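Local coordinates for protein insulinase family protease (PDB 3GO9) that is predicted to be a protease of the insulinase (M16) family, with substrate and activity not established, at residues A[51-56]-A[390-395]; A[213-218]-A[397-402]; A[367-372]-A[417-422]. All coordinates share one frame; numbering follows the deposited sequence. Where two conformers were deposited one is given.

Contact 1. Residues A[51-56]-A[390-395]; sequences ELRLIV and ILMSQR
Arg53 and Met392, the latter a selenomethionine, carry most of this contact, in which helix 388-401 lies on one face of the sheet that contains strand 50-56. The two short axes run almost the same way, 24° apart, and come no nearer than 9.3 Å, so side chains have to fill the interval. Met392 leaves the helix with CG anti to the backbone N (chi1 176°), which puts CG 3.6 Å from Arg53 CG and over one face of the guanidinium. The bends at chi2 and chi3 then bring SE beside Arg53 CG and the methyl CE down on the strand backbone, 3.2 Å from Glu51 O. This is the tightly packed end, and all the residues that touch are buried. On the rest of the helix, Ile390 and Ser393 are partly exposed and Gln394 is exposed, and none of the three meets the strand.

The charged ends are settled within the strand. Both terminal nitrogens of Arg53 grip a single carboxylate oxygen: NH2 lies 2.9 Å and NH1 3.0 Å from Glu51 OE1, with the oxygen close to the guanidinium plane. NH1 also donates to Leu52 O at 3.0 Å, from above the carbonyl plane, so the group's rotation is well fixed. Glu51 OE2 bonds to Ser119 on strand 114-120. The Glu51 side chain also touches Asp99 and Asp389, two ligands of a zinc ion about 4 Å from the Glu51 side chain. With the ion pair buried and the guanidinium held flat under an apolar selenoether chain, the two charges probably offset each other, so that little net charge is left in this spot beside the metal.

Contact 2. Residues A[213-218]-A[397-402]; sequences TLYVVG and RSQQSG
Tyr215 and Gln399 are the pair that meets, phenol oxygen against the end of a side-chain amide. Tyr215 OH lies 2.7 Å from the atom modelled as Gln399 NE2, but the amide is probably turned over in the model, and whether a hydrogen bond joins the two is left undecided. Ring and amide planes stand 77° apart. Gln399 CG, set beside the backbone N (chi1 -69°), comes 3.6 Å from Tyr215 OH; the bend at chi2 then swings the amide to the ring edge.

Just behind, Thr213 CG2 sits 3.4 Å above the plane of the Tyr215 ring, offset toward its rim. Strand 212-218 lies inside the mixed sheet of the alpha+beta domain of the M16 family, parallel to 36-41 and antiparallel to 50-56, with helix 388-401 on the tyrosine's face. That helix also sets Met392 and Leu396 against the tyrosine. From the neighbouring strand 36-41, the Gln38 side chain packs on Tyr215 and lies close to the Gln399 amide as well. Farther along, Ser401 OG bonds to Val323 O in strand 316-324 of the second sheet.

Contact 3. Residues A[367-372]-A[417-422]; sequences ALMTQK and AFLSGL
Met369, a selenomethionine, reaches across from helix 362-377 to meet Leu419 and Leu422 at the end of helix 408-421. It does so in one of its two conformers, in which the chain bends at both chi2 and chi3, curling so that the methyl CE leads. There CE lies 3.3 Å from Leu419 O, 4.0 Å from Leu419 CD2 and 3.9 Å from Leu422 CD2. These contacts hold for that conformer alone and are therefore less certain. In it the Met369 chain meets that of Leu422 at about a right angle, an end against a branch.

One turn later Lys372 sets out toward the other helix but does not stay on course. Of its side chain, the base makes the contact: CB is 3.9 Å from Leu419 CD2. Bends at chi2 (-47°) and chi3 (-64°) carry the rest of the chain away, and the ammonium NZ ends on Glu297 in a salt bridge and on Gln375 in a hydrogen bond. The buried lysine thus lends the interface its aliphatic root while its charge is met to one side.

Both methyls of Leu419 lie by Lys372 CB, and CD1 also reaches Lys372 O at 3.6 Å. Leu422 is the first residue past the helix. Its CG is anti to the backbone N (chi1 -168°), which sets CD2 against that same Met369 methyl. Leu294 of helix 283-309 touches both Met369 and Leu422, making a three-helix apolar junction in the second alpha+beta half, where 362-377, 408-421 and 283-309 meet.

How the contacts relate
From the N terminus, strand residues 51-56 come first and 213-218 next, neighbours in one sheet, followed by 367-372 in a helix. Their partners then arrive in the same order: 390-395 closes contact 1 over 333 intervening residues, 397-402 closes contact 2 over 178, and 417-422 closes contact 3 over 44. None nests, and every pair crosses. Contacts 1 and 2 touch, with centres 5 Å apart, and successive parts of helix 388-401 settle on the two adjacent strands of the first sheet. Contact 3 lies 31 and 30 Å from contacts 1 and 2, centre to centre. There the next helix, 408-421, joins 362-377, so two consecutive helices bind distant parts of the fold.

Contact 1. Residues A[51-56]-A[390-395]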
loop_
_atom_site.group_PDB
_atom_site.type_symbol
_atom_site.label_atom_id
_atom_site.label_comp_id
_atom_site.label_asym_id
_atom_site.label_seq_id
_atom_site.Cartn_x
_atom_site.Cartn_y
_atom_site.Cartn_z
ATOM N N GLU A 51 3.038 13.821 -11.673
ATOM C CA GLU A 51 2.291 12.588 -11.422
ATOM C C GLU A 51 0.824 12.875 -11.134
ATOM O O GLU A 51 0.520 13.699 -10.300
ATOM C CB GLU A 51 2.896 11.813 -10.250
ATOM C CG GLU A 51 4.361 11.416 -10.446
ATOM C CD GLU A 51 4.536 10.382 -11.549
ATOM O OE1 GLU A 51 3.644 9.513 -11.691
ATOM O OE2 GLU A 51 5.589 10.405 -12.258
ATOM N N LEU A 52 -0.067 12.178 -11.848
ATOM C CA LEU A 52 -1.494 12.296 -11.652
ATOM C C LEU A 52 -2.068 10.928 -11.287
ATOM O O LEU A 52 -1.745 9.891 -11.910
ATOM C CB LEU A 52 -2.176 12.830 -12.927
ATOM C CG LEU A 52 -1.789 14.231 -13.402
ATOM C CD1 LEU A 52 -0.635 14.139 -14.333
ATOM C CD2 LEU A 52 -2.963 14.803 -14.174
ATOM N N ARG A 53 -2.986 10.902 -10.326
ATOM C CA ARG A 53 -3.641 9.668 -9.954
ATOM C C ARG A 53 -5.130 9.980 -9.798
ATOM O O ARG A 53 -5.488 10.955 -9.121
ATOM C CB ARG A 53 -3.079 9.099 -8.633
ATOM C CG ARG A 53 -1.617 8.841 -8.700
ATOM C CD ARG A 53 -1.240 7.594 -9.471
ATOM N NE ARG A 53 0.195 7.415 -9.277
ATOM C CZ ARG A 53 1.138 8.040 -9.982
ATOM N NH1 ARG A 53 0.851 8.788 -11.017
ATOM N NH2 ARG A 53 2.411 7.956 -9.634
ATOM N N LEU A 54 -5.989 9.163 -10.405
ATOM C CA LEU A 54 -7.409 9.286 -10.172
ATOM C C LEU A 54 -7.817 8.014 -9.516
ATOM O O LEU A 54 -7.723 6.935 -10.130
ATOM C CB LEU A 54 -8.207 9.518 -11.474
ATOM C CG LEU A 54 -9.742 9.589 -11.310
ATOM C CD1 LEU A 54 -10.145 10.920 -10.591
ATOM C CD2 LEU A 54 -10.397 9.518 -12.692
ATOM N N ILE A 55 -8.264 8.123 -8.268
ATOM C CA ILE A 55 -8.872 6.968 -7.582
ATOM C C ILE A 55 -10.372 7.062 -7.676
ATOM O O ILE A 55 -10.994 8.107 -7.384
ATOM C CB ILE A 55 -8.460 6.849 -6.066
ATOM C CG1 ILE A 55 -6.993 6.595 -5.914
ATOM C CG2 ILE A 55 -9.258 5.643 -5.397
ATOM C CD1 ILE A 55 -6.516 6.666 -4.413
ATOM N N VAL A 56 -10.961 5.968 -8.129
ATOM C CA VAL A 56 -12.437 5.818 -8.182
ATOM C C VAL A 56 -12.735 4.685 -7.196
ATOM O O VAL A 56 -12.166 3.595 -7.316
ATOM C CB VAL A 56 -12.936 5.435 -9.602
ATOM C CG1 VAL A 56 -14.479 5.318 -9.624
ATOM C CG2 VAL A 56 -12.451 6.467 -10.699
ATOM N N ILE A 390 7.452 8.846 -5.708
ATOM C CA ILE A 390 7.545 8.372 -4.345
ATOM C C ILE A 390 6.687 9.217 -3.404
ATOM O O ILE A 390 5.961 8.662 -2.528
ATOM C CB ILE A 390 9.015 8.243 -3.853
ATOM C CG1 ILE A 390 9.740 7.196 -4.715
ATOM C CG2 ILE A 390 9.044 7.860 -2.336
ATOM C CD1 ILE A 390 11.261 7.193 -4.527
ATOM N N LEU A 391 6.737 10.552 -3.579
ATOM C CA LEU A 391 5.833 11.424 -2.855
ATOM C C LEU A 391 4.383 10.972 -3.084
ATOM O O LEU A 391 3.554 10.984 -2.154
ATOM C CB LEU A 391 6.016 12.892 -3.285
ATOM C CG LEU A 391 7.366 13.523 -3.025
ATOM C CD1 LEU A 391 7.461 14.961 -3.645
ATOM C CD2 LEU A 391 7.700 13.548 -1.525
HETATM N N MSE A 392 4.069 10.650 -4.336
HETATM C CA MSE A 392 2.705 10.235 -4.685
HETATM C C MSE A 392 2.341 8.929 -4.022
HETATM O O MSE A 392 1.252 8.831 -3.429
HETATM C CB MSE A 392 2.489 10.158 -6.196
HETATM C CG MSE A 392 1.140 9.642 -6.558
HETATM SE SE MSE A 392 -0.279 10.940 -6.046
HETATM C CE MSE A 392 -0.077 12.121 -7.557
ATOM N N SER A 393 3.203 7.901 -4.136
ATOM C CA SER A 393 2.855 6.604 -3.566
ATOM C C SER A 393 2.724 6.671 -2.064
ATOM O O SER A 393 1.897 5.988 -1.472
ATOM C CB SER A 393 3.781 5.494 -4.036
ATOM O OG SER A 393 5.098 5.810 -3.737
ATOM N N GLN A 394 3.552 7.498 -1.419
ATOM C CA GLN A 394 3.449 7.695 0.020
ATOM C C GLN A 394 2.110 8.291 0.400
ATOM O O GLN A 394 1.473 7.827 1.358
ATOM C CB GLN A 394 4.590 8.578 0.533
ATOM C CG GLN A 394 5.929 7.871 0.560
ATOM C CD GLN A 394 7.056 8.648 1.203
ATOM O OE1 GLN A 394 6.878 9.771 1.715
ATOM N NE2 GLN A 394 8.271 8.076 1.120
ATOM N N ARG A 395 1.659 9.308 -0.366
ATOM C CA ARG A 395 0.365 9.912 -0.084
ATOM C C ARG A 395 -0.778 8.911 -0.264
ATOM O O ARG A 395 -1.645 8.844 0.594
ATOM C CB ARG A 395 0.118 11.125 -0.983
ATOM C CG ARG A 395 -1.185 11.848 -0.641
ATOM C CD ARG A 395 -1.200 12.484 0.692
ATOM N NE ARG A 395 -2.343 13.388 0.825
ATOM C CZ ARG A 395 -2.533 14.190 1.879
ATOM N NH1 ARG A 395 -1.636 14.243 2.884
ATOM N NH2 ARG A 395 -3.609 14.982 1.925
#

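Contact 2. Residues A[213-218]-A[397-402]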
loop_
_atom_site.group_PDB
_atom_site.type_symbol
_atom_site.label_atom_id
_atom_site.label_comp_id
_atom_site.label_asym_id
_atom_site.label_seq_id
_atom_site.Cartn_x
_atom_site.Cartn_y
_atom_site.Cartn_z
ATOM N N THR A 213 -11.281 10.828 -6.295
ATOM C CA THR A 213 -10.276 11.801 -5.863
ATOM C C THR A 213 -9.160 11.840 -6.874
ATOM O O THR A 213 -8.559 10.776 -7.199
ATOM C CB THR A 213 -9.666 11.476 -4.507
ATOM O OG1 THR A 213 -10.718 11.291 -3.519
ATOM C CG2 THR A 213 -8.729 12.536 -4.037
ATOM N N LEU A 214 -8.851 13.060 -7.312
ATOM C CA LEU A 214 -7.685 13.280 -8.157
ATOM C C LEU A 214 -6.511 13.810 -7.341
ATOM O O LEU A 214 -6.693 14.743 -6.548
ATOM C CB LEU A 214 -8.009 14.295 -9.258
ATOM C CG LEU A 214 -6.860 14.668 -10.194
ATOM C CD1 LEU A 214 -6.469 13.562 -11.146
ATOM C CD2 LEU A 214 -7.221 15.962 -10.981
ATOM N N TYR A 215 -5.342 13.199 -7.508
ATOM C CA TYR A 215 -4.146 13.664 -6.847
ATOM C C TYR A 215 -3.136 14.089 -7.904
ATOM O O TYR A 215 -3.011 13.453 -8.934
ATOM C CB TYR A 215 -3.459 12.537 -6.033
ATOM C CG TYR A 215 -4.321 11.866 -4.993
ATOM C CD1 TYR A 215 -4.157 12.188 -3.640
ATOM C CD2 TYR A 215 -5.211 10.901 -5.339
ATOM C CE1 TYR A 215 -4.965 11.578 -2.661
ATOM C CE2 TYR A 215 -6.018 10.311 -4.404
ATOM C CZ TYR A 215 -5.858 10.658 -3.053
ATOM O OH TYR A 215 -6.650 10.016 -2.082
ATOM N N VAL A 216 -2.409 15.183 -7.632
ATOM C CA VAL A 216 -1.410 15.686 -8.528
ATOM C C VAL A 216 -0.189 16.042 -7.674
ATOM O O VAL A 216 -0.314 16.804 -6.672
ATOM C CB VAL A 216 -1.864 16.947 -9.276
ATOM C CG1 VAL A 216 -0.753 17.529 -10.203
ATOM C CG2 VAL A 216 -3.156 16.671 -10.077
ATOM N N VAL A 217 0.973 15.585 -8.124
ATOM C CA VAL A 217 2.247 15.984 -7.500
ATOM C C VAL A 217 3.190 16.480 -8.580
ATOM O O VAL A 217 3.452 15.750 -9.556
ATOM C CB VAL A 217 2.922 14.790 -6.836
ATOM C CG1 VAL A 217 4.329 15.155 -6.285
ATOM C CG2 VAL A 217 2.013 14.253 -5.682
ATOM N N GLY A 218 3.761 17.661 -8.356
ATOM C CA GLY A 218 4.749 18.146 -9.308
ATOM C C GLY A 218 4.930 19.620 -9.261
ATOM O O GLY A 218 4.289 20.328 -8.493
ATOM N N ARG A 397 -0.632 5.722 -0.033
ATOM C CA ARG A 397 -0.544 4.739 1.058
ATOM C C ARG A 397 -1.121 5.303 2.331
ATOM O O ARG A 397 -1.931 4.663 3.018
ATOM C CB ARG A 397 0.854 4.269 1.272
ATOM C CG ARG A 397 0.930 3.128 2.323
ATOM C CD ARG A 397 2.336 2.471 2.379
ATOM N NE ARG A 397 3.028 2.548 1.083
ATOM C CZ ARG A 397 4.112 3.286 0.800
ATOM N NH1 ARG A 397 4.606 3.251 -0.443
ATOM N NH2 ARG A 397 4.728 4.039 1.717
ATOM N N SER A 398 -0.808 6.563 2.603
ATOM C CA SER A 398 -1.380 7.239 3.742
ATOM C C SER A 398 -2.891 7.296 3.692
ATOM O O SER A 398 -3.583 7.052 4.693
ATOM C CB SER A 398 -0.802 8.652 3.824
ATOM O OG SER A 398 -1.313 9.350 4.940
ATOM N N GLN A 399 -3.419 7.608 2.525
ATOM C CA GLN A 399 -4.821 7.841 2.347
ATOM C C GLN A 399 -5.558 6.482 2.392
ATOM O O GLN A 399 -6.609 6.346 3.059
ATOM C CB GLN A 399 -5.063 8.507 0.998
ATOM C CG GLN A 399 -4.552 9.962 0.903
ATOM C CD GLN A 399 -5.601 10.965 1.272
ATOM O OE1 GLN A 399 -5.485 11.651 2.310
ATOM N NE2 GLN A 399 -6.625 11.056 0.463
ATOM N N GLN A 400 -5.018 5.488 1.699
ATOM C CA GLN A 400 -5.745 4.211 1.492
ATOM C C GLN A 400 -5.699 3.344 2.710
ATOM O O GLN A 400 -6.678 2.632 2.994
ATOM C CB GLN A 400 -5.211 3.447 0.269
ATOM C CG GLN A 400 -5.558 4.148 -1.060
ATOM C CD GLN A 400 -5.223 3.311 -2.270
ATOM O OE1 GLN A 400 -4.060 3.132 -2.577
ATOM N NE2 GLN A 400 -6.270 2.835 -3.010
ATOM N N SER A 401 -4.590 3.394 3.442
ATOM C CA SER A 401 -4.366 2.507 4.575
ATOM C C SER A 401 -4.608 3.192 5.889
ATOM O O SER A 401 -4.551 2.552 6.959
ATOM C CB SER A 401 -2.946 2.010 4.579
ATOM O OG SER A 401 -2.705 1.234 3.421
ATOM N N GLY A 402 -4.889 4.484 5.828
ATOM C CA GLY A 402 -5.103 5.270 7.013
ATOM C C GLY A 402 -3.911 5.372 7.938
ATOM O O GLY A 402 -4.014 5.084 9.128
#

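Contact 3. Residues A[367-372]-A[417-422]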
loop_
_atom_site.group_PDB
_atom_site.type_symbol
_atom_site.label_atom_id
_atom_site.label_comp_id
_atom_site.label_asym_id
_atom_site.label_seq_id
_atom_site.Cartn_x
_atom_site.Cartn_y
_atom_site.Cartn_z
ATOM N N ALA A 367 23.490 2.267 20.136
ATOM C CA ALA A 367 23.799 2.179 18.706
ATOM C C ALA A 367 22.569 2.474 17.831
ATOM O O ALA A 367 22.622 3.287 16.868
ATOM C CB ALA A 367 24.381 0.765 18.347
ATOM N N LEU A 368 21.477 1.807 18.193
ATOM C CA LEU A 368 20.210 1.979 17.510
ATOM C C LEU A 368 19.769 3.433 17.560
ATOM O O LEU A 368 19.397 4.015 16.509
ATOM C CB LEU A 368 19.156 1.045 18.104
ATOM C CG LEU A 368 17.754 1.080 17.462
ATOM C CD1 LEU A 368 17.756 0.631 16.018
ATOM C CD2 LEU A 368 16.796 0.249 18.292
HETATM N N MSE A 369 19.815 4.037 18.748
HETATM C CA MSE A 369 19.306 5.384 18.884
HETATM C C MSE A 369 20.192 6.412 18.166
HETATM O O MSE A 369 19.682 7.358 17.599
HETATM C CB MSE A 369 19.049 5.700 20.363
HETATM C CG MSE A 369 18.176 4.606 21.033
HETATM SE SE MSE A 369 16.452 4.437 20.131
HETATM C CE MSE A 369 15.971 6.092 21.039
ATOM N N THR A 370 21.516 6.209 18.155
ATOM C CA THR A 370 22.391 7.066 17.327
ATOM C C THR A 370 21.960 7.010 15.842
ATOM O O THR A 370 21.889 8.041 15.131
ATOM C CB THR A 370 23.888 6.640 17.518
ATOM O OG1 THR A 370 24.255 6.871 18.879
ATOM C CG2 THR A 370 24.837 7.415 16.618
ATOM N N GLN A 371 21.654 5.800 15.389
ATOM C CA GLN A 371 21.243 5.562 14.025
ATOM C C GLN A 371 19.896 6.231 13.742
ATOM O O GLN A 371 19.694 6.897 12.716
ATOM C CB GLN A 371 21.192 4.051 13.767
ATOM C CG GLN A 371 20.482 3.555 12.480
ATOM C CD GLN A 371 20.450 2.001 12.385
ATOM O OE1 GLN A 371 19.428 1.400 11.996
ATOM N NE2 GLN A 371 21.569 1.357 12.755
ATOM N N LYS A 372 18.958 6.117 14.669
ATOM C CA LYS A 372 17.631 6.711 14.390
ATOM C C LYS A 372 17.702 8.232 14.447
ATOM O O LYS A 372 17.026 8.935 13.706
ATOM C CB LYS A 372 16.588 6.176 15.401
ATOM C CG LYS A 372 16.323 4.663 15.366
ATOM C CD LYS A 372 16.110 4.038 13.985
ATOM C CE LYS A 372 14.890 4.550 13.302
ATOM N NZ LYS A 372 14.755 3.890 11.974
ATOM N N ALA A 417 11.306 14.213 20.098
ATOM C CA ALA A 417 10.917 14.023 21.481
ATOM C C ALA A 417 10.743 12.546 21.789
ATOM O O ALA A 417 11.131 12.090 22.889
ATOM C CB ALA A 417 9.651 14.806 21.796
ATOM N N PHE A 418 10.176 11.782 20.845
ATOM C CA PHE A 418 10.083 10.326 20.991
ATOM C C PHE A 418 11.501 9.699 21.199
ATOM O O PHE A 418 11.730 8.937 22.148
ATOM C CB PHE A 418 9.373 9.752 19.774
ATOM C CG PHE A 418 9.467 8.284 19.666
ATOM C CD1 PHE A 418 8.772 7.479 20.546
ATOM C CD2 PHE A 418 10.307 7.708 18.750
ATOM C CE1 PHE A 418 8.910 6.145 20.466
ATOM C CE2 PHE A 418 10.468 6.364 18.720
ATOM C CZ PHE A 418 9.773 5.608 19.595
ATOM N N LEU A 419 12.423 10.005 20.294
ATOM C CA LEU A 419 13.750 9.384 20.355
ATOM C C LEU A 419 14.460 9.814 21.648
ATOM O O LEU A 419 15.094 8.992 22.291
ATOM C CB LEU A 419 14.597 9.720 19.127
ATOM C CG LEU A 419 14.067 9.215 17.781
ATOM C CD1 LEU A 419 14.975 9.662 16.596
ATOM C CD2 LEU A 419 14.006 7.666 17.869
ATOM N N SER A 420 14.333 11.072 22.051
ATOM C CA SER A 420 15.087 11.514 23.220
ATOM C C SER A 420 14.512 10.970 24.503
ATOM O O SER A 420 15.247 10.873 25.518
ATOM C CB SER A 420 15.147 13.047 23.281
ATOM O OG SER A 420 15.912 13.473 22.172
ATOM N N GLY A 421 13.211 10.664 24.486
ATOM C CA GLY A 421 12.493 10.187 25.654
ATOM C C GLY A 421 12.555 8.672 25.864
ATOM O O GLY A 421 12.400 8.193 26.977
ATOM N N LEU A 422 12.782 7.925 24.797
ATOM C CA LEU A 422 12.738 6.488 24.868
ATOM C C LEU A 422 13.875 5.893 25.710
ATOM O O LEU A 422 15.032 6.264 25.536
ATOM C CB LEU A 422 12.827 5.906 23.482
ATOM C CG LEU A 422 12.501 4.421 23.359
ATOM C CD1 LEU A 422 11.086 4.122 23.757
ATOM C CD2 LEU A 422 12.770 3.960 21.927
#